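Catechol 2,3-dioxygenase (Rhodococcus sp., PDB 2WL9) probably catalyses the iron-dependent extradiol ring cleavage of catechols by molecular oxygen during the breakdown of aromatic hydrocarbons. Local coordinates at residues G71-E74 / L75-A79; E159-R162 / F163-L167; P270-A273 / Q274-Y278. All coordinates share one frame; numbering follows the deposited sequence.

Contact 1: residues G71-E74 / L75-A79; sequences GPVE and LDELA
V73 O accepts E77 N at 3.0 Å in the first turn of helix 72-84, and E77 CG (3.3 Å) and D76 CB pack against the same oxygen. The helix belongs to a beta-alpha-beta-beta-beta module of the glyoxalase (vicinal oxygen chelate) type, entered here from strand 61-68. G71 is the N-cap residue, and its O accepts L75 N, the first of four i to i+4 bonds between 71-74 and 75-79; the straightest of the four is L78 N to E74 O (166°). D76 N bonds to P72 O, and D76 CB packs on that oxygen too, at 3.4 Å. L75 and L78 lead to I118 of strand 115-120, whereas P72 and V73 face R165 of a neighbouring subunit. E74 has CG beside its backbone N and a bend at chi2 (81°) that folds the carboxylate back over the start of the helix. Glycine has no side chain to complete a capping box with E74; E74 OE1 nevertheless comes within 3.1 Å of G71 N, at too poor an angle for a hydrogen bond.

Contact 2: residues E159-R162 / F163-L167; sequences EATR and FYRLL
One face of the R165 guanidinium is covered by the methyl of T161, with CG2 3.3 Å above the plane over its centre. The two side chains lie alongside, pointing the same way: T161 CG2 is anti to its own N, which leaves OG1 to bond V157 O, and R165 runs extended from CG to NE (chi3 -177°). R165 NH2 bonds G171 O, which, with the methyl on its face, helps hold the group's orientation, and P72 of a neighbouring subunit packs on this arginine. On the Y164 ring, F163 CD2 stands 3.5 Å above one face, over the centre, while L167 CD1 covers a face of the F163 ring nearer its rim. A160 O lies at the edge of F163, close to the ring plane, and also comes 3.0 Å from Y164 CD2. That oxygen still accepts Y164 N almost straight (172°), and Y164 OH is satisfied by D110. Backbone bonds from F163 N to E159 O and from R165 N to T161 O continue the series. A160, T161 and Y164 turn to F201 of strand 199-201, so this is the helix laid against the sheet in the first beta-alpha-beta-beta-beta module of the C-terminal half of a type I extradiol dioxygenase.

Contact 3: residues P270-A273 / Q274-Y278; sequences PAPA and QQEHY
E276 leans its carboxylate on the ring of P272, the main side-chain meeting of this bend. From CB the chain keeps CG beside the backbone N (chi1 -75°) and then runs extended, which brings E276 CD to 4.0 Å from P272 CG. The two oxygens spread along the ring: E276 OE1 sits 4.0 Å from P272 CG, and OE2 lies at the same distance from P272 CB. The side chains pass each other at a slant, in a van der Waals contact of the carboxylate with ring carbons, without a hydrogen bond between the segments. At the tip OE1 accepts the hydroxyl of Y278, whose OH donates at 2.6 Å from the anti side, 23° out of the carboxylate plane. Y278 OH also lies 4.4 Å from P272 CG, so proline, carboxylate and phenol meet at one place. OE2 is taken by R47 of a neighbouring subunit in a salt bridge, which probably stabilises the negative charge.

Along the backbone, P270 to P272 hold polyproline-like angles and A273 alone turns helical; Q274 and E276 to Y278 are extended, with Q275 polyproline-like between them. This bend brings P272 CB to 3.5 Å from Q274 O. The amide of Q274 points elsewhere, its NE2 bonding T5 OG1 of the same neighbouring subunit.

Both segments belong to the loop that follows strand 261-266, which carries the iron ligand E263, and precedes strand 283-284. In contact 3 the side chain of Y278 is about 12 Å from the bound iron(III) ion. Within the chain, Y278 bonds through its backbone to E174 and K176, beside strands 170-173 and 177-178, while Q275 and H277 make backbone hydrogen bonds to the neighbouring subunit.

Contacts 1 and 2 lie along one helix each, one in each half of the chain, contact 1 starting at its N-cap. L75 and L78, and A160, T161 and Y164, pack on strands, while V73, D76, E159 and R162 are exposed. L78 CD2 lies 3.7 Å from L166 O, so helices 72-84 and 157-167 pack where the two halves meet; P72 and R165 meet between subunits. Contact 3 stands apart, its nearest atoms about 7 Å from contact 2 and about 19 Å from contact 1. Its segments share no hydrogen bond and meet through a carboxylate on a proline ring. All three are partly buried, none wholly core, and a neighbouring subunit largely covers contact 3.

Contact 1: residues G71-E74 / L75-A79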
loop_
_atom_site.group_PDB
_atom_site.type_symbol
_atom_site.label_atom_id
_atom_site.label_comp_id
_atom_site.label_asym_id
_atom_site.label_seq_id
_atom_site.Cartn_x
_atom_site.Cartn_y
_atom_site.Cartn_z
ATOM N N GLY C 71 -30.036 4.077 -13.160
ATOM C CA GLY C 71 -30.634 3.383 -14.290
ATOM C C GLY C 71 -32.152 3.449 -14.321
ATOM O O GLY C 71 -32.769 4.039 -13.432
ATOM N N PRO C 72 -32.764 2.818 -15.340
ATOM C CA PRO C 72 -34.211 2.845 -15.555
ATOM C C PRO C 72 -35.029 2.231 -14.417
ATOM O O PRO C 72 -36.141 2.697 -14.145
ATOM C CB PRO C 72 -34.390 2.032 -16.845
ATOM C CG PRO C 72 -33.163 1.202 -16.956
ATOM C CD PRO C 72 -32.072 2.036 -16.381
ATOM N N VAL C 73 -34.493 1.196 -13.769
ATOM C CA VAL C 73 -35.180 0.558 -12.637
ATOM C C VAL C 73 -35.250 1.528 -11.459
ATOM O O VAL C 73 -36.306 1.692 -10.843
ATOM C CB VAL C 73 -34.503 -0.769 -12.187
ATOM C CG1 VAL C 73 -35.292 -1.418 -11.048
ATOM C CG2 VAL C 73 -34.383 -1.738 -13.362
ATOM N N GLU C 74 -34.116 2.162 -11.164
ATOM C CA GLU C 74 -34.025 3.206 -10.138
ATOM C C GLU C 74 -34.937 4.404 -10.437
ATOM O O GLU C 74 -35.547 4.971 -9.520
ATOM C CB GLU C 74 -32.576 3.682 -9.968
ATOM C CG GLU C 74 -31.605 2.641 -9.400
ATOM C CD GLU C 74 -31.085 1.657 -10.445
ATOM O OE1 GLU C 74 -31.443 1.778 -11.640
ATOM O OE2 GLU C 74 -30.305 0.754 -10.068
ATOM N N LEU C 75 -35.066 4.796 -11.683
ATOM C CA LEU C 75 -35.958 5.877 -12.042
ATOM C C LEU C 75 -37.407 5.517 -11.774
ATOM O O LEU C 75 -38.171 6.273 -11.260
ATOM C CB LEU C 75 -35.746 6.326 -13.482
ATOM C CG LEU C 75 -36.536 7.542 -13.987
ATOM C CD1 LEU C 75 -36.312 8.780 -13.252
ATOM C CD2 LEU C 75 -36.478 7.714 -15.397
ATOM N N ASP C 76 -37.708 4.300 -12.131
ATOM C CA ASP C 76 -39.026 3.769 -11.952
ATOM C C ASP C 76 -39.418 3.746 -10.478
ATOM O O ASP C 76 -40.481 4.146 -10.124
ATOM C CB ASP C 76 -39.103 2.370 -12.524
ATOM C CG ASP C 76 -39.769 2.330 -13.849
ATOM O OD1 ASP C 76 -39.346 3.005 -14.743
ATOM O OD2 ASP C 76 -40.745 1.637 -13.991
ATOM N N GLU C 77 -38.505 3.329 -9.637
ATOM C CA GLU C 77 -38.743 3.319 -8.227
ATOM C C GLU C 77 -38.949 4.729 -7.648
ATOM O O GLU C 77 -39.838 4.974 -6.912
ATOM C CB GLU C 77 -37.625 2.577 -7.533
ATOM C CG GLU C 77 -37.545 1.111 -7.887
ATOM C CD GLU C 77 -36.390 0.363 -7.267
ATOM O OE1 GLU C 77 -35.261 0.764 -7.408
ATOM O OE2 GLU C 77 -36.624 -0.666 -6.670
ATOM N N LEU C 78 -38.124 5.648 -8.049
ATOM C CA LEU C 78 -38.259 7.043 -7.622
ATOM C C LEU C 78 -39.594 7.654 -8.031
ATOM O O LEU C 78 -40.252 8.333 -7.228
ATOM C CB LEU C 78 -37.112 7.899 -8.166
ATOM C CG LEU C 78 -35.945 8.173 -7.219
ATOM C CD1 LEU C 78 -34.996 9.174 -7.835
ATOM C CD2 LEU C 78 -36.445 8.695 -5.869
ATOM N N ALA C 79 -39.985 7.404 -9.281
ATOM C CA ALA C 79 -41.274 7.845 -9.811
ATOM C C ALA C 79 -42.421 7.276 -8.974
ATOM O O ALA C 79 -43.378 7.986 -8.654
ATOM C CB ALA C 79 -41.414 7.422 -11.280
#

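Contact 2: residues E159-R162 / F163-L167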
loop_
_atom_site.group_PDB
_atom_site.type_symbol
_atom_site.label_atom_id
_atom_site.label_comp_id
_atom_site.label_asym_id
_atom_site.label_seq_id
_atom_site.Cartn_x
_atom_site.Cartn_y
_atom_site.Cartn_z
ATOM N N GLU C 159 -40.504 21.859 3.815
ATOM C CA GLU C 159 -41.068 21.115 2.684
ATOM C C GLU C 159 -39.979 20.729 1.686
ATOM O O GLU C 159 -39.954 19.600 1.199
ATOM C CB GLU C 159 -42.173 21.908 1.975
ATOM C CG GLU C 159 -43.572 21.624 2.504
ATOM C CD GLU C 159 -44.642 22.488 1.858
ATOM O OE1 GLU C 159 -44.380 23.107 0.800
ATOM O OE2 GLU C 159 -45.757 22.548 2.419
ATOM N N ALA C 160 -39.092 21.677 1.396
ATOM C CA ALA C 160 -37.921 21.438 0.555
ATOM C C ALA C 160 -37.045 20.307 1.110
ATOM O O ALA C 160 -36.597 19.438 0.360
ATOM C CB ALA C 160 -37.110 22.717 0.410
ATOM N N THR C 161 -36.813 20.306 2.420
ATOM C CA THR C 161 -36.003 19.246 3.022
ATOM C C THR C 161 -36.671 17.881 2.851
ATOM O O THR C 161 -36.017 16.929 2.426
ATOM C CB THR C 161 -35.651 19.519 4.503
ATOM O OG1 THR C 161 -35.138 20.846 4.633
ATOM C CG2 THR C 161 -34.586 18.546 4.978
ATOM N N ARG C 162 -37.969 17.800 3.148
ATOM C CA ARG C 162 -38.732 16.555 2.986
ATOM C C ARG C 162 -38.731 16.051 1.540
ATOM O O ARG C 162 -38.553 14.854 1.292
ATOM C CB ARG C 162 -40.180 16.718 3.466
ATOM C CG ARG C 162 -40.333 17.027 4.946
ATOM C CD ARG C 162 -41.799 17.040 5.344
ATOM N NE ARG C 162 -42.004 17.699 6.633
ATOM C CZ ARG C 162 -42.501 18.925 6.787
ATOM N NH1 ARG C 162 -42.863 19.649 5.734
ATOM N NH2 ARG C 162 -42.647 19.427 8.005
ATOM N N PHE C 163 -38.932 16.971 0.596
ATOM C CA PHE C 163 -38.902 16.648 -0.831
ATOM C C PHE C 163 -37.564 16.028 -1.227
ATOM O O PHE C 163 -37.517 14.936 -1.793
ATOM C CB PHE C 163 -39.189 17.905 -1.664
ATOM C CG PHE C 163 -38.980 17.722 -3.147
ATOM C CD1 PHE C 163 -39.929 17.062 -3.920
ATOM C CD2 PHE C 163 -37.841 18.229 -3.770
ATOM C CE1 PHE C 163 -39.746 16.895 -5.288
ATOM C CE2 PHE C 163 -37.642 18.067 -5.144
ATOM C CZ PHE C 163 -38.602 17.398 -5.905
ATOM N N TYR C 164 -36.478 16.723 -0.921
ATOM C CA TYR C 164 -35.157 16.239 -1.295
ATOM C C TYR C 164 -34.736 14.959 -0.567
ATOM O O TYR C 164 -33.999 14.162 -1.131
ATOM C CB TYR C 164 -34.111 17.351 -1.213
ATOM C CG TYR C 164 -34.290 18.356 -2.327
ATOM C CD1 TYR C 164 -33.986 18.018 -3.649
ATOM C CD2 TYR C 164 -34.785 19.630 -2.067
ATOM C CE1 TYR C 164 -34.168 18.925 -4.681
ATOM C CE2 TYR C 164 -34.972 20.552 -3.093
ATOM C CZ TYR C 164 -34.660 20.192 -4.394
ATOM O OH TYR C 164 -34.829 21.096 -5.411
ATOM N N ARG C 165 -35.240 14.741 0.648
ATOM C CA ARG C 165 -35.003 13.466 1.334
ATOM C C ARG C 165 -35.645 12.313 0.573
ATOM O O ARG C 165 -35.058 11.240 0.463
ATOM C CB ARG C 165 -35.478 13.499 2.786
ATOM C CG ARG C 165 -34.577 14.327 3.673
ATOM C CD ARG C 165 -34.746 14.039 5.152
ATOM N NE ARG C 165 -33.883 14.927 5.932
ATOM C CZ ARG C 165 -34.304 15.760 6.877
ATOM N NH1 ARG C 165 -35.589 15.819 7.203
ATOM N NH2 ARG C 165 -33.430 16.538 7.508
ATOM N N LEU C 166 -36.836 12.552 0.025
ATOM C CA LEU C 166 -37.536 11.558 -0.788
ATOM C C LEU C 166 -36.706 11.201 -2.023
ATOM O O LEU C 166 -36.637 10.032 -2.417
ATOM C CB LEU C 166 -38.925 12.075 -1.198
ATOM C CG LEU C 166 -39.929 11.197 -1.964
ATOM C CD1 LEU C 166 -41.295 11.844 -1.912
ATOM C CD2 LEU C 166 -39.550 10.973 -3.417
ATOM N N LEU C 167 -36.083 12.215 -2.628
ATOM C CA LEU C 167 -35.195 12.014 -3.778
ATOM C C LEU C 167 -33.963 11.179 -3.431
ATOM O O LEU C 167 -33.339 10.600 -4.315
ATOM C CB LEU C 167 -34.785 13.359 -4.404
ATOM C CG LEU C 167 -35.503 13.743 -5.708
ATOM C CD1 LEU C 167 -37.003 13.819 -5.522
ATOM C CD2 LEU C 167 -34.969 15.061 -6.281
#

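Contact 3: residues P270-A273 / Q274-Y278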
loop_
_atom_site.group_PDB
_atom_site.type_symbol
_atom_site.label_atom_id
_atom_site.label_comp_id
_atom_site.label_asym_id
_atom_site.label_seq_id
_atom_site.Cartn_x
_atom_site.Cartn_y
_atom_site.Cartn_z
ATOM N N PRO C 270 -15.077 15.414 1.792
ATOM C CA PRO C 270 -16.348 14.692 1.738
ATOM C C PRO C 270 -17.286 15.095 2.880
ATOM O O PRO C 270 -16.826 15.563 3.924
ATOM C CB PRO C 270 -15.924 13.223 1.897
ATOM C CG PRO C 270 -14.488 13.192 1.510
ATOM C CD PRO C 270 -13.935 14.499 1.978
ATOM N N ALA C 271 -18.590 14.912 2.682
ATOM C CA ALA C 271 -19.559 15.145 3.752
ATOM C C ALA C 271 -19.250 14.223 4.932
ATOM O O ALA C 271 -19.014 13.028 4.727
ATOM C CB ALA C 271 -20.982 14.900 3.250
ATOM N N PRO C 272 -19.245 14.770 6.169
ATOM C CA PRO C 272 -19.046 13.921 7.346
ATOM C C PRO C 272 -20.137 12.861 7.410
ATOM O O PRO C 272 -21.272 13.119 6.990
ATOM C CB PRO C 272 -19.193 14.895 8.519
ATOM C CG PRO C 272 -18.963 16.253 7.935
ATOM C CD PRO C 272 -19.502 16.172 6.544
ATOM N N ALA C 273 -19.787 11.682 7.919
ATOM C CA ALA C 273 -20.727 10.569 8.028
ATOM C C ALA C 273 -21.929 10.950 8.880
ATOM O O ALA C 273 -23.047 10.457 8.663
ATOM C CB ALA C 273 -20.031 9.357 8.617
ATOM N N GLN C 274 -21.692 11.840 9.845
ATOM C CA GLN C 274 -22.726 12.256 10.786
ATOM C C GLN C 274 -22.864 13.772 10.822
ATOM O O GLN C 274 -21.883 14.491 10.658
ATOM C CB GLN C 274 -22.402 11.737 12.176
ATOM C CG GLN C 274 -22.072 10.262 12.205
ATOM C CD GLN C 274 -21.887 9.766 13.599
ATOM O OE1 GLN C 274 -20.889 9.114 13.915
ATOM N NE2 GLN C 274 -22.846 10.077 14.463
ATOM N N GLN C 275 -24.091 14.232 11.048
ATOM C CA GLN C 275 -24.448 15.645 10.952
ATOM C C GLN C 275 -23.672 16.511 11.940
ATOM O O GLN C 275 -23.539 16.158 13.105
ATOM C CB GLN C 275 -25.957 15.806 11.168
ATOM C CG GLN C 275 -26.535 17.155 10.797
ATOM C CD GLN C 275 -26.313 17.513 9.342
ATOM O OE1 GLN C 275 -26.445 16.674 8.438
ATOM N NE2 GLN C 275 -25.973 18.773 9.107
ATOM N N GLU C 276 -23.162 17.640 11.442
ATOM C CA GLU C 276 -22.415 18.622 12.236
ATOM C C GLU C 276 -22.984 20.006 11.945
ATOM O O GLU C 276 -23.579 20.221 10.889
ATOM C CB GLU C 276 -20.932 18.626 11.830
ATOM C CG GLU C 276 -20.089 17.447 12.307
ATOM C CD GLU C 276 -18.650 17.476 11.776
ATOM O OE1 GLU C 276 -18.211 18.500 11.208
ATOM O OE2 GLU C 276 -17.940 16.466 11.943
ATOM N N HIS C 277 -22.793 20.954 12.857
ATOM C CA HIS C 277 -23.110 22.348 12.538
ATOM C C HIS C 277 -22.044 23.330 13.038
ATOM O O HIS C 277 -21.217 22.987 13.885
ATOM C CB HIS C 277 -24.539 22.745 12.977
ATOM C CG HIS C 277 -24.657 23.143 14.417
ATOM N ND1 HIS C 277 -24.886 22.233 15.426
ATOM C CD2 HIS C 277 -24.606 24.357 15.011
ATOM C CE1 HIS C 277 -24.960 22.867 16.582
ATOM N NE2 HIS C 277 -24.786 24.158 16.360
ATOM N N TYR C 278 -22.069 24.543 12.486
ATOM C CA TYR C 278 -21.014 25.525 12.712
ATOM C C TYR C 278 -21.620 26.894 12.973
ATOM O O TYR C 278 -22.789 27.127 12.660
ATOM C CB TYR C 278 -20.074 25.568 11.498
ATOM C CG TYR C 278 -19.752 24.186 10.969
ATOM C CD1 TYR C 278 -20.470 23.638 9.910
ATOM C CD2 TYR C 278 -18.747 23.411 11.552
ATOM C CE1 TYR C 278 -20.199 22.356 9.441
ATOM C CE2 TYR C 278 -18.458 22.126 11.076
ATOM C CZ TYR C 278 -19.192 21.610 10.019
ATOM O OH TYR C 278 -18.924 20.345 9.546
#